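Local coordinates for protein metallo-beta-lactamase (Serratia marcescens, PDB 6K4X) that hydrolyses beta-lactam antibiotics as a probable subclass B3 zinc enzyme, caught here with the thiol inhibitor 4-amino-2-sulfanylbenzoic acid bound at its metal site, at residues Q10-Y15 with S234-N239; T18-V21 with I26-V29; A214-E217 with M221-R224. All blocks are in the same frame, centred on the assembly; numbering follows the deposited sequence.

The three contacts lie on one side of the chain's centre, their centres 10 to 11 Å apart. Along the chain, contact 1 joins the N-terminal strand 12-15 to the loop before helix 241-260 and encloses the other two; contact 2 closes before contact 3 opens. Contacts 1 and 2 share a sheet, with strands 12-15 and 18-20 adjacent. Contact 3 includes the first turn of helix 221-231, whose Arg224 forms a salt bridge with Asp238 of contact 1. Ser27 N of contact 2 is probably hydrogen-bonded to Ala214 O of contact 3, 3.0 Å away, next to the zinc ligand His215. Direct contacts thus connect all three, from edge strand 12-15 to the loop carrying a zinc ligand.

Contact 1 (Q10-Y15 with S234-N239); sequences QPFTIY and SAYVDN
Tyr236 reaches from the loop between helices 221-231 and 241-260 to Phe12 and Ile14 on strand 12-15, which is an outermost strand of the seven-stranded sheet in this metallo-beta-lactamase fold. Its hydroxyl end carries the contact with Phe12: OH lies 3.5 Å from both CD2 and CE2 of that ring, and the two side chains pass at a slant. Ile14 crosses the tyrosine ring nearly at right angles, CG1 over one face toward the hydroxyl half and CG2 packing at the root, 3.9 Å from Tyr236 CG. The backbone adds Ile14 O, 3.7 Å from Tyr236 CD2.

In the next shell, Phe12 and Tyr236 both pack on Gln225 of helix 221-231, while Ile14 leans on Ile210 and Ile212 of strand 210-213. Ile14 and Tyr15 together face Thr18 in a classic beta bulge, where the chain turns a corner. A chi1 of 54° sets Phe12 CG between its own backbone N and carbonyl carbon, with the ring beside Tyr236 OH. Gln10 O lies in the plane of that ring, at its edge. The polar link is one water, which donates to Thr13 O at 2.9 Å and is hydrogen-bonded to Tyr236 OH at 2.9 Å.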
ATOM      1  N   GLN A  10     -13.869  10.894  -4.730  1.00  6.88           N
ATOM      2  CA  GLN A  10     -14.278  10.543  -6.073  1.00  6.29           C
ATOM      3  C   GLN A  10     -13.079   9.873  -6.733  1.00  6.70           C
ATOM      4  O   GLN A  10     -11.974  10.428  -6.749  1.00  7.33           O
ATOM      5  CB  GLN A  10     -14.698  11.792  -6.854  1.00  7.01           C
ATOM      6  CG  GLN A  10     -15.342  11.473  -8.197  1.00  7.16           C
ATOM      7  CD  GLN A  10     -16.703  10.830  -8.055  1.00  7.63           C
ATOM      8  OE1 GLN A  10     -17.442  11.126  -7.105  1.00  9.22           O
ATOM      9  NE2 GLN A  10     -17.043   9.953  -8.985  1.00  7.39           N
ATOM     10  N   PRO A  11     -13.234   8.676  -7.326  1.00  5.92           N
ATOM     11  CA  PRO A  11     -12.078   7.977  -7.892  1.00  5.97           C
ATOM     12  C   PRO A  11     -11.617   8.622  -9.199  1.00  5.75           C
ATOM     13  O   PRO A  11     -12.344   9.381  -9.823  1.00  6.32           O
ATOM     14  CB  PRO A  11     -12.581   6.543  -8.080  1.00  6.13           C
ATOM     15  CG  PRO A  11     -14.070   6.746  -8.317  1.00  6.05           C
ATOM     16  CD  PRO A  11     -14.458   7.865  -7.376  1.00  6.27           C
ATOM     17  N   PHE A  12     -10.387   8.296  -9.591  1.00  6.18           N
ATOM     18  CA  PHE A  12      -9.791   8.934 -10.740  1.00  6.13           C
ATOM     19  C   PHE A  12      -8.701   8.043 -11.297  1.00  6.13           C
ATOM     20  O   PHE A  12      -8.064   7.257 -10.587  1.00  7.36           O
ATOM     21  CB  PHE A  12      -9.211  10.309 -10.380  1.00  7.07           C
ATOM     22  CG  PHE A  12      -8.226  10.355  -9.236  1.00  6.68           C
ATOM     23  CD1 PHE A  12      -8.682  10.359  -7.937  1.00  7.34           C
ATOM     24  CD2 PHE A  12      -6.853  10.397  -9.454  1.00  7.40           C
ATOM     25  CE1 PHE A  12      -7.795  10.425  -6.877  1.00  7.23           C
ATOM     26  CE2 PHE A  12      -5.968  10.461  -8.397  1.00  7.54           C
ATOM     27  CZ  PHE A  12      -6.434  10.448  -7.106  1.00  7.42           C
ATOM     28  N   THR A  13      -8.482   8.181 -12.602  1.00  7.03           N
ATOM     29  CA  THR A  13      -7.424   7.422 -13.261  1.00  7.06           C
ATOM     30  C   THR A  13      -6.107   8.173 -13.128  1.00  7.14           C
ATOM     31  O   THR A  13      -6.024   9.363 -13.424  1.00  8.25           O
ATOM     32  CB  THR A  13      -7.757   7.162 -14.730  1.00  7.65           C
ATOM     33  OG1 THR A  13      -8.955   6.387 -14.747  1.00  8.04           O
ATOM     34  CG2 THR A  13      -6.636   6.468 -15.473  1.00  8.91           C
ATOM     35  N   ILE A  14      -5.058   7.483 -12.696  1.00  6.47           N
ATOM     36  CA  ILE A  14      -3.744   8.077 -12.560  1.00  7.14           C
ATOM     37  C   ILE A  14      -2.960   7.914 -13.863  1.00  6.85           C
ATOM     38  O   ILE A  14      -2.332   8.865 -14.353  1.00  8.40           O
ATOM     39  CB  ILE A  14      -3.012   7.468 -11.350  1.00  7.77           C
ATOM     40  CG1 ILE A  14      -3.641   8.045 -10.076  1.00  8.83           C
ATOM     41  CG2 ILE A  14      -1.512   7.723 -11.391  1.00  7.78           C
ATOM     42  CD1 ILE A  14      -3.222   7.393  -8.788  1.00  9.65           C
ATOM     43  N   TYR A  15      -2.945   6.710 -14.443  1.00  6.47           N
ATOM     44  CA  TYR A  15      -2.251   6.493 -15.706  1.00  7.33           C
ATOM     45  C   TYR A  15      -2.737   5.172 -16.284  1.00  6.32           C
ATOM     46  O   TYR A  15      -2.726   4.148 -15.587  1.00  6.83           O
ATOM     47  CB  TYR A  15      -0.734   6.423 -15.505  1.00  7.84           C
ATOM     48  CG  TYR A  15       0.028   6.521 -16.803  1.00  8.08           C
ATOM     49  CD1 TYR A  15       0.309   7.765 -17.349  1.00 10.10           C
ATOM     50  CD2 TYR A  15       0.435   5.394 -17.496  1.00  7.96           C
ATOM     51  CE1 TYR A  15       0.963   7.888 -18.564  1.00 11.59           C
ATOM     52  CE2 TYR A  15       1.091   5.503 -18.713  1.00  8.37           C
ATOM     53  CZ  TYR A  15       1.328   6.751 -19.256  1.00  9.38           C
ATOM     54  OH  TYR A  15       1.981   6.888 -20.456  1.00 10.28           O
ATOM     55  N   SER A 234       0.835  13.660 -16.299  1.00 10.87           N
ATOM     56  CA  SER A 234       2.224  13.868 -16.010  1.00 10.84           C
ATOM     57  C   SER A 234       2.418  14.444 -14.594  1.00  8.41           C
ATOM     58  O   SER A 234       3.504  14.324 -14.074  1.00  9.40           O
ATOM     59  CB  SER A 234       2.850  14.774 -17.026  1.00 11.74           C
ATOM     60  OG  SER A 234       2.142  15.994 -17.146  1.00 12.40           O
ATOM     61  N   ALA A 235       1.397  15.090 -14.027  1.00  8.25           N
ATOM     62  CA  ALA A 235       1.551  15.629 -12.656  1.00  8.00           C
ATOM     63  C   ALA A 235       1.845  14.516 -11.643  1.00  7.85           C
ATOM     64  O   ALA A 235       2.394  14.831 -10.562  1.00  7.95           O
ATOM     65  CB  ALA A 235       0.336  16.383 -12.254  1.00  8.77           C
ATOM     66  N   TYR A 236       1.450  13.257 -11.939  1.00  7.68           N
ATOM     67  CA  TYR A 236       1.686  12.145 -11.016  1.00  7.13           C
ATOM     68  C   TYR A 236       3.078  11.554 -11.189  1.00  8.19           C
ATOM     69  O   TYR A 236       3.500  10.767 -10.326  1.00  8.33           O
ATOM     70  CB  TYR A 236       0.633  11.046 -11.154  1.00  8.64           C
ATOM     71  CG  TYR A 236      -0.767  11.547 -10.948  1.00  7.68           C
ATOM     72  CD1 TYR A 236      -1.198  11.947  -9.696  1.00  8.32           C
ATOM     73  CD2 TYR A 236      -1.659  11.608 -11.997  1.00  8.73           C
ATOM     74  CE1 TYR A 236      -2.479  12.418  -9.494  1.00  9.04           C
ATOM     75  CE2 TYR A 236      -2.927  12.095 -11.812  1.00  9.12           C
ATOM     76  CZ  TYR A 236      -3.346  12.489 -10.565  1.00  9.64           C
ATOM     77  OH  TYR A 236      -4.611  12.951 -10.385  1.00 11.97           O
ATOM     78  N   VAL A 237       3.750  11.900 -12.289  1.00  7.42           N
ATOM     79  CA  VAL A 237       4.988  11.338 -12.671  1.00  8.54           C
ATOM     80  C   VAL A 237       6.099  12.118 -11.991  1.00  8.35           C
ATOM     81  O   VAL A 237       6.170  13.343 -12.103  1.00 10.27           O
ATOM     82  CB  VAL A 237       5.151  11.350 -14.200  1.00  8.83           C
ATOM     83  CG1 VAL A 237       6.544  10.929 -14.617  1.00 10.83           C
ATOM     84  CG2 VAL A 237       4.104  10.484 -14.872  1.00  9.18           C
ATOM     85  N   ASP A 238       6.994  11.389 -11.351  1.00  8.12           N
ATOM     86  CA  ASP A 238       8.156  11.969 -10.707  1.00  8.43           C
ATOM     87  C   ASP A 238       9.081  10.808 -10.346  1.00  8.37           C
ATOM     88  O   ASP A 238       8.790  10.056  -9.395  1.00  8.52           O
ATOM     89  CB  ASP A 238       7.764  12.765  -9.459  1.00  8.71           C
ATOM     90  CG  ASP A 238       8.925  13.254  -8.615  1.00 10.12           C
ATOM     91  OD1 ASP A 238      10.092  12.990  -8.970  1.00  9.84           O
ATOM     92  OD2 ASP A 238       8.622  13.889  -7.579  1.00  9.94           O
ATOM     93  N   ASN A 239      10.123  10.590 -11.145  1.00  7.90           N
ATOM     94  CA  ASN A 239      10.905   9.383 -11.039  1.00  9.01           C
ATOM     95  C   ASN A 239      11.880   9.445  -9.860  1.00  9.23           C
ATOM     96  O   ASN A 239      12.563   8.475  -9.613  1.00  9.81           O
ATOM     97  CB  ASN A 239      11.625   9.039 -12.342  1.00 11.75           C
ATOM     98  CG  ASN A 239      12.662  10.050 -12.748  1.00 14.16           C
ATOM     99  OD1 ASN A 239      13.079  10.887 -11.953  1.00 15.27           O
ATOM    100  ND2 ASN A 239      13.057  10.015 -14.013  1.00 16.83           N
TER
HETATM  101  O   HOH W   1      -6.194  12.122 -12.609  1.00 13.41           O

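Contact 2 (T18-V21 with I26-V29); sequences THYV and ISAV
Thr18 meets Val29 through methyl groups, CG2 lying 3.9 Å from Val29 CG1 as the two side chains slant past each other. The other branch of the threonine serves a different neighbour: OG1 is hydrogen-bonded to Ser161 OG and Trp159 NE1. At His19 it is the backbone that touches. Its carbonyl O receives a CA-H...O contact from Val29 CA, 3.2 Å away with 137° at the hydrogen, and the valine methyls CG1 and CG2 pack round the same oxygen. The imidazole is held by Thr13 OG1 at ND1 and by Ser32 OG at NE2.

Tyr20 then pairs with Val29 as an antiparallel non-hydrogen-bonded pair, CA to CA 4.7 Å, with both side chains on one face of the sheet. This is the start of the pairing between strands 18-20 and 29-31, two adjacent strands of the seven-stranded sheet in the metallo-beta-lactamase fold, and the intervening loop includes Ile26, which packs on the zinc ligand His215. A chi1 of -173° sets Tyr20 CG opposite its backbone N and lays the ring alongside 26-28, its hydroxyl end toward Ile26. Ala28 O stands 4.0 Å above one ring face, displaced toward the rim. Ser27 OG comes to the ring edge, near its plane, 3.5 Å from Tyr20 CE2, while hydrogen-bonding to Ala213 O. At the far end, Tyr20 OH lies 3.1 Å from Ile26 O, and its hydrogen-bond partner is Thr23 O.

Val21 supplies the hydrogen bond between the segments: its N donates to Ala28 O over 2.9 Å at a nearly straight 169°, from above the carbonyl plane. Its CG2, between its own backbone N and carbonyl carbon, lies 3.7 Å from that same Ala28 O.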
ATOM      1  N   THR A  18      -4.334   2.189 -14.242  1.00  5.54           N
ATOM      2  CA  THR A  18      -4.155   2.392 -12.817  1.00  6.07           C
ATOM      3  C   THR A  18      -5.122   3.469 -12.335  1.00  5.57           C
ATOM      4  O   THR A  18      -5.010   4.621 -12.768  1.00  6.30           O
ATOM      5  CB  THR A  18      -2.727   2.849 -12.497  1.00  5.86           C
ATOM      6  OG1 THR A  18      -1.806   1.796 -12.813  1.00  6.95           O
ATOM      7  CG2 THR A  18      -2.545   3.225 -11.050  1.00  6.22           C
ATOM      8  N   HIS A  19      -6.017   3.083 -11.436  1.00  5.81           N
ATOM      9  CA  HIS A  19      -7.082   3.982 -10.944  1.00  6.20           C
ATOM     10  C   HIS A  19      -6.983   4.104  -9.423  1.00  5.95           C
ATOM     11  O   HIS A  19      -6.831   3.072  -8.735  1.00  7.04           O
ATOM     12  CB  HIS A  19      -8.472   3.450 -11.313  1.00  6.42           C
ATOM     13  CG  HIS A  19      -8.554   2.938 -12.709  1.00  6.40           C
ATOM     14  ND1 HIS A  19      -8.646   3.771 -13.804  1.00  7.74           N
ATOM     15  CD2 HIS A  19      -8.475   1.678 -13.180  1.00  6.90           C
ATOM     16  CE1 HIS A  19      -8.668   3.013 -14.893  1.00  7.00           C
ATOM     17  NE2 HIS A  19      -8.542   1.728 -14.541  1.00  7.51           N
ATOM     18  N   TYR A  20      -7.076   5.318  -8.893  1.00  5.64           N
ATOM     19  CA  TYR A  20      -7.203   5.525  -7.479  1.00  5.44           C
ATOM     20  C   TYR A  20      -8.663   5.323  -7.083  1.00  5.49           C
ATOM     21  O   TYR A  20      -9.542   5.984  -7.627  1.00  5.84           O
ATOM     22  CB  TYR A  20      -6.735   6.924  -7.100  1.00  6.04           C
ATOM     23  CG  TYR A  20      -6.685   7.179  -5.616  1.00  5.80           C
ATOM     24  CD1 TYR A  20      -7.825   7.499  -4.896  1.00  5.90           C
ATOM     25  CD2 TYR A  20      -5.485   7.069  -4.927  1.00  6.27           C
ATOM     26  CE1 TYR A  20      -7.756   7.731  -3.533  1.00  5.65           C
ATOM     27  CE2 TYR A  20      -5.407   7.315  -3.568  1.00  5.90           C
ATOM     28  CZ  TYR A  20      -6.549   7.635  -2.861  1.00  5.48           C
ATOM     29  OH  TYR A  20      -6.455   7.887  -1.519  1.00  6.38           O
ATOM     30  N   VAL A  21      -8.898   4.399  -6.140  1.00  5.10           N
ATOM     31  CA  VAL A  21     -10.219   4.068  -5.671  1.00  5.14           C
ATOM     32  C   VAL A  21     -10.300   4.112  -4.143  1.00  5.71           C
ATOM     33  O   VAL A  21     -11.271   3.621  -3.562  1.00  6.08           O
ATOM     34  CB  VAL A  21     -10.700   2.709  -6.208  1.00  5.96           C
ATOM     35  CG1 VAL A  21     -10.901   2.748  -7.710  1.00  6.00           C
ATOM     36  CG2 VAL A  21      -9.799   1.562  -5.794  1.00  6.36           C
ATOM     37  N   ILE A  26      -6.619   7.363   2.683  1.00  6.22           N
ATOM     38  CA  ILE A  26      -5.844   6.119   2.543  1.00  6.04           C
ATOM     39  C   ILE A  26      -5.916   5.667   1.093  1.00  5.51           C
ATOM     40  O   ILE A  26      -7.015   5.572   0.530  1.00  6.21           O
ATOM     41  CB  ILE A  26      -6.330   4.991   3.469  1.00  6.23           C
ATOM     42  CG1 ILE A  26      -6.254   5.379   4.950  1.00  6.89           C
ATOM     43  CG2 ILE A  26      -5.552   3.722   3.199  1.00  6.44           C
ATOM     44  CD1 ILE A  26      -4.848   5.486   5.495  1.00  7.47           C
ATOM     45  N   SER A  27      -4.761   5.349   0.494  1.00  5.76           N
ATOM     46  CA  SER A  27      -4.744   4.915  -0.863  1.00  5.65           C
ATOM     47  C   SER A  27      -5.309   3.503  -1.009  1.00  5.71           C
ATOM     48  O   SER A  27      -5.055   2.620  -0.213  1.00  5.97           O
ATOM     49  CB  SER A  27      -3.352   4.926  -1.411  1.00  5.65           C
ATOM     50  OG  SER A  27      -2.837   6.243  -1.421  1.00  6.53           O
ATOM     51  N   ALA A  28      -6.008   3.306  -2.126  1.00  5.94           N
ATOM     52  CA  ALA A  28      -6.305   2.000  -2.664  1.00  6.00           C
ATOM     53  C   ALA A  28      -6.295   2.169  -4.177  1.00  6.14           C
ATOM     54  O   ALA A  28      -6.687   3.220  -4.693  1.00  6.61           O
ATOM     55  CB  ALA A  28      -7.621   1.436  -2.164  1.00  6.11           C
ATOM     56  N   VAL A  29      -5.799   1.157  -4.882  1.00  6.08           N
ATOM     57  CA  VAL A  29      -5.655   1.253  -6.314  1.00  6.53           C
ATOM     58  C   VAL A  29      -6.313   0.053  -6.969  1.00  6.66           C
ATOM     59  O   VAL A  29      -6.096  -1.091  -6.556  1.00  6.91           O
ATOM     60  CB  VAL A  29      -4.176   1.374  -6.715  1.00  7.83           C
ATOM     61  CG1 VAL A  29      -3.932   0.993  -8.166  1.00  9.11           C
ATOM     62  CG2 VAL A  29      -3.673   2.779  -6.448  1.00  8.96           C
TER

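Contact 3 (A214-E217 with M221-R224); sequences AHPE and MWTR. With ZN (zinc ion), chain C; D0U (4-azanyl-2-sulfanyl-benzoic acid), chain E.
Trp222 meets Pro216 obliquely, the proline CG lying 3.8 Å from CZ2 of the indole. One face of the indole carries Met221 CG, 3.7 Å above the plane and displaced toward the rim. At the edge, in the ring plane, sits a water that accepts from Trp222 NE1 at 3.1 Å and donates to Glu217 OE1 at 2.8 Å, so the indole N-H is tied to the carboxylate across the contact. Tyr20 meets the indole edge-to-face, and Arg3 makes a cation-pi contact with it.

The imidazole of His215 is used edge-on. The inhibitor carboxylate oxygen O2 lies in its plane beside NE2, and this nitrogen binds zinc at 2.0 Å.

Behind the histidine, Met221 holds Pro216 at two points. The proline CB packs against Met221 CB, and its carbonyl O accepts a hydrogen bond from Met221 N, 3.1 Å long with 155° at the hydrogen, the donor lying well out of the carbonyl plane. Met221 CG lies opposite its backbone N (chi1 176°), and bends at chi2 and chi3 fold the rest of the chain toward Phe12, Ile14 and Tyr20. The first residue of helix 221-231 is thereby fastened to the loop that holds the metal ligand.

The inhibitor chelates this zinc through its carboxylate O2 at 2.3 Å and its sulfur S1 at 2.4 Å, while Asp76 and His77 complete the five ligands with His215. An aspartate and two histidines on one zinc, beside a second zinc held by His72, His74 and His150, form the dinuclear site characteristic of subclass B3 metallo-beta-lactamases.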
ATOM      1  N   ALA A 214       0.975   4.526   0.422  1.00  5.91           N
ATOM      2  CA  ALA A 214      -0.160   3.983   1.147  1.00  6.33           C
ATOM      3  C   ALA A 214      -0.920   5.095   1.892  1.00  6.66           C
ATOM      4  O   ALA A 214      -2.159   5.125   1.897  1.00  6.36           O
ATOM      5  CB  ALA A 214       0.308   2.889   2.076  1.00  6.90           C
ATOM      6  N   HIS A 215      -0.192   6.001   2.551  1.00  5.82           N
ATOM      7  CA  HIS A 215      -0.729   7.300   2.947  1.00  6.07           C
ATOM      8  C   HIS A 215      -0.480   8.275   1.809  1.00  5.86           C
ATOM      9  O   HIS A 215       0.664   8.638   1.539  1.00  6.40           O
ATOM     10  CB  HIS A 215      -0.076   7.796   4.249  1.00  6.76           C
ATOM     11  CG  HIS A 215      -0.528   7.015   5.440  1.00  6.10           C
ATOM     12  ND1 HIS A 215      -1.717   7.295   6.102  1.00  6.39           N
ATOM     13  CD2 HIS A 215      -0.028   5.909   6.036  1.00  6.14           C
ATOM     14  CE1 HIS A 215      -1.909   6.404   7.050  1.00  6.39           C
ATOM     15  NE2 HIS A 215      -0.885   5.538   7.047  1.00  6.73           N
ATOM     16  N   PRO A 216      -1.524   8.684   1.066  1.00  6.25           N
ATOM     17  CA  PRO A 216      -1.290   9.315  -0.232  1.00  6.87           C
ATOM     18  C   PRO A 216      -0.508  10.630  -0.178  1.00  6.55           C
ATOM     19  O   PRO A 216       0.228  10.977  -1.110  1.00  6.43           O
ATOM     20  CB  PRO A 216      -2.704   9.491  -0.812  1.00  8.22           C
ATOM     21  CG  PRO A 216      -3.622   9.409   0.384  1.00  7.63           C
ATOM     22  CD  PRO A 216      -2.950   8.439   1.334  1.00  7.12           C
ATOM     23  N   GLU A 217      -0.640  11.340   0.928  1.00  6.47           N
ATOM     24  CA  GLU A 217       0.048  12.620   1.086  1.00  7.19           C
ATOM     25  C   GLU A 217       1.567  12.434   1.200  1.00  6.89           C
ATOM     26  O   GLU A 217       2.314  13.408   1.029  1.00  7.17           O
ATOM     27  CB  GLU A 217      -0.509  13.404   2.275  1.00  9.35           C
ATOM     28  CG  GLU A 217      -0.111  12.882   3.632  1.00 11.54           C
ATOM     29  CD  GLU A 217      -0.747  11.611   4.126  1.00 12.69           C
ATOM     30  OE1 GLU A 217      -1.741  11.135   3.504  1.00 10.95           O
ATOM     31  OE2 GLU A 217      -0.193  11.107   5.149  1.00 15.34           O
ATOM     32  N   MET A 221      -0.120  13.388  -3.091  1.00  6.49           N
ATOM     33  CA  MET A 221      -1.153  13.007  -4.073  1.00  6.52           C
ATOM     34  C   MET A 221      -2.110  14.159  -4.378  1.00  6.90           C
ATOM     35  O   MET A 221      -2.503  14.320  -5.529  1.00  7.19           O
ATOM     36  CB  MET A 221      -1.949  11.828  -3.534  1.00  6.55           C
ATOM     37  CG  MET A 221      -3.114  11.403  -4.403  1.00  7.68           C
ATOM     38  SD  MET A 221      -2.619  10.731  -6.013  1.00  8.76           S
ATOM     39  CE  MET A 221      -2.038   9.120  -5.485  1.00 11.84           C
ATOM     40  N   TRP A 222      -2.543  14.883  -3.357  1.00  6.67           N
ATOM     41  CA  TRP A 222      -3.623  15.841  -3.569  1.00  7.10           C
ATOM     42  C   TRP A 222      -3.104  17.102  -4.260  1.00  7.29           C
ATOM     43  O   TRP A 222      -3.775  17.659  -5.117  1.00  8.90           O
ATOM     44  CB  TRP A 222      -4.347  16.115  -2.255  1.00  7.63           C
ATOM     45  CG  TRP A 222      -4.725  14.813  -1.627  1.00  8.00           C
ATOM     46  CD1 TRP A 222      -4.321  14.345  -0.412  1.00  9.19           C
ATOM     47  CD2 TRP A 222      -5.491  13.758  -2.234  1.00  8.10           C
ATOM     48  NE1 TRP A 222      -4.777  13.070  -0.218  1.00  8.91           N
ATOM     49  CE2 TRP A 222      -5.487  12.679  -1.323  1.00  8.69           C
ATOM     50  CE3 TRP A 222      -6.157  13.609  -3.459  1.00  8.58           C
ATOM     51  CZ2 TRP A 222      -6.158  11.486  -1.601  1.00  9.36           C
ATOM     52  CZ3 TRP A 222      -6.790  12.416  -3.738  1.00  9.35           C
ATOM     53  CH2 TRP A 222      -6.788  11.368  -2.814  1.00 10.17           C
ATOM     54  N   THR A 223      -1.899  17.538  -3.924  1.00  7.41           N
ATOM     55  CA  THR A 223      -1.243  18.581  -4.708  1.00  7.43           C
ATOM     56  C   THR A 223      -1.065  18.140  -6.165  1.00  7.61           C
ATOM     57  O   THR A 223      -1.297  18.940  -7.108  1.00  8.59           O
ATOM     58  CB  THR A 223       0.106  18.965  -4.091  1.00  7.84           C
ATOM     59  OG1 THR A 223      -0.153  19.450  -2.774  1.00  8.97           O
ATOM     60  CG2 THR A 223       0.838  20.015  -4.896  1.00  8.71           C
ATOM     61  N   ARG A 224      -0.623  16.897  -6.381  1.00  7.28           N
ATOM     62  CA  ARG A 224      -0.435  16.392  -7.736  1.00  7.45           C
ATOM     63  C   ARG A 224      -1.764  16.344  -8.487  1.00  7.91           C
ATOM     64  O   ARG A 224      -1.819  16.662  -9.680  1.00  8.73           O
ATOM     65  CB  ARG A 224       0.216  15.008  -7.718  1.00  7.22           C
ATOM     66  CG  ARG A 224       1.660  15.034  -7.256  1.00  7.70           C
ATOM     67  CD  ARG A 224       2.230  13.624  -7.211  1.00  7.69           C
ATOM     68  NE  ARG A 224       3.580  13.562  -6.690  1.00  8.03           N
ATOM     69  CZ  ARG A 224       4.663  13.898  -7.364  1.00  8.09           C
ATOM     70  NH1 ARG A 224       4.560  14.310  -8.618  1.00  8.02           N
ATOM     71  NH2 ARG A 224       5.852  13.780  -6.794  1.00  9.34           N
TER
HETATM   72 ZN    ZN C 302      -0.940   3.665   7.861  1.00  6.45          ZN
HETATM   73  O2  D0U E 304       1.324   3.698   7.728  1.00  6.85           O
HETATM   74  C7  D0U E 304       2.013   4.457   8.444  1.00  6.52           C
HETATM   75  O1  D0U E 304       3.068   5.008   8.016  1.00  7.73           O
HETATM   76  C3  D0U E 304       1.636   4.736   9.856  1.00  6.68           C
HETATM   77  C2  D0U E 304       2.337   5.800  10.486  1.00  7.58           C
HETATM   78  C4  D0U E 304       0.643   4.030  10.559  1.00  6.72           C
HETATM   79  S1  D0U E 304      -0.403   2.804   9.997  1.00  6.27           S
HETATM   80  C5  D0U E 304       0.425   4.404  11.904  1.00  7.61           C
HETATM   81  C6  D0U E 304       1.124   5.437  12.532  1.00  8.26           C
HETATM   82  N1  D0U E 304       0.851   5.798  13.845  1.00 11.20           N
HETATM   83  C1  D0U E 304       2.051   6.134  11.810  1.00  8.04           C
HETATM   84  O   HOH W   2      -4.120  12.421   2.691  1.00 15.31           O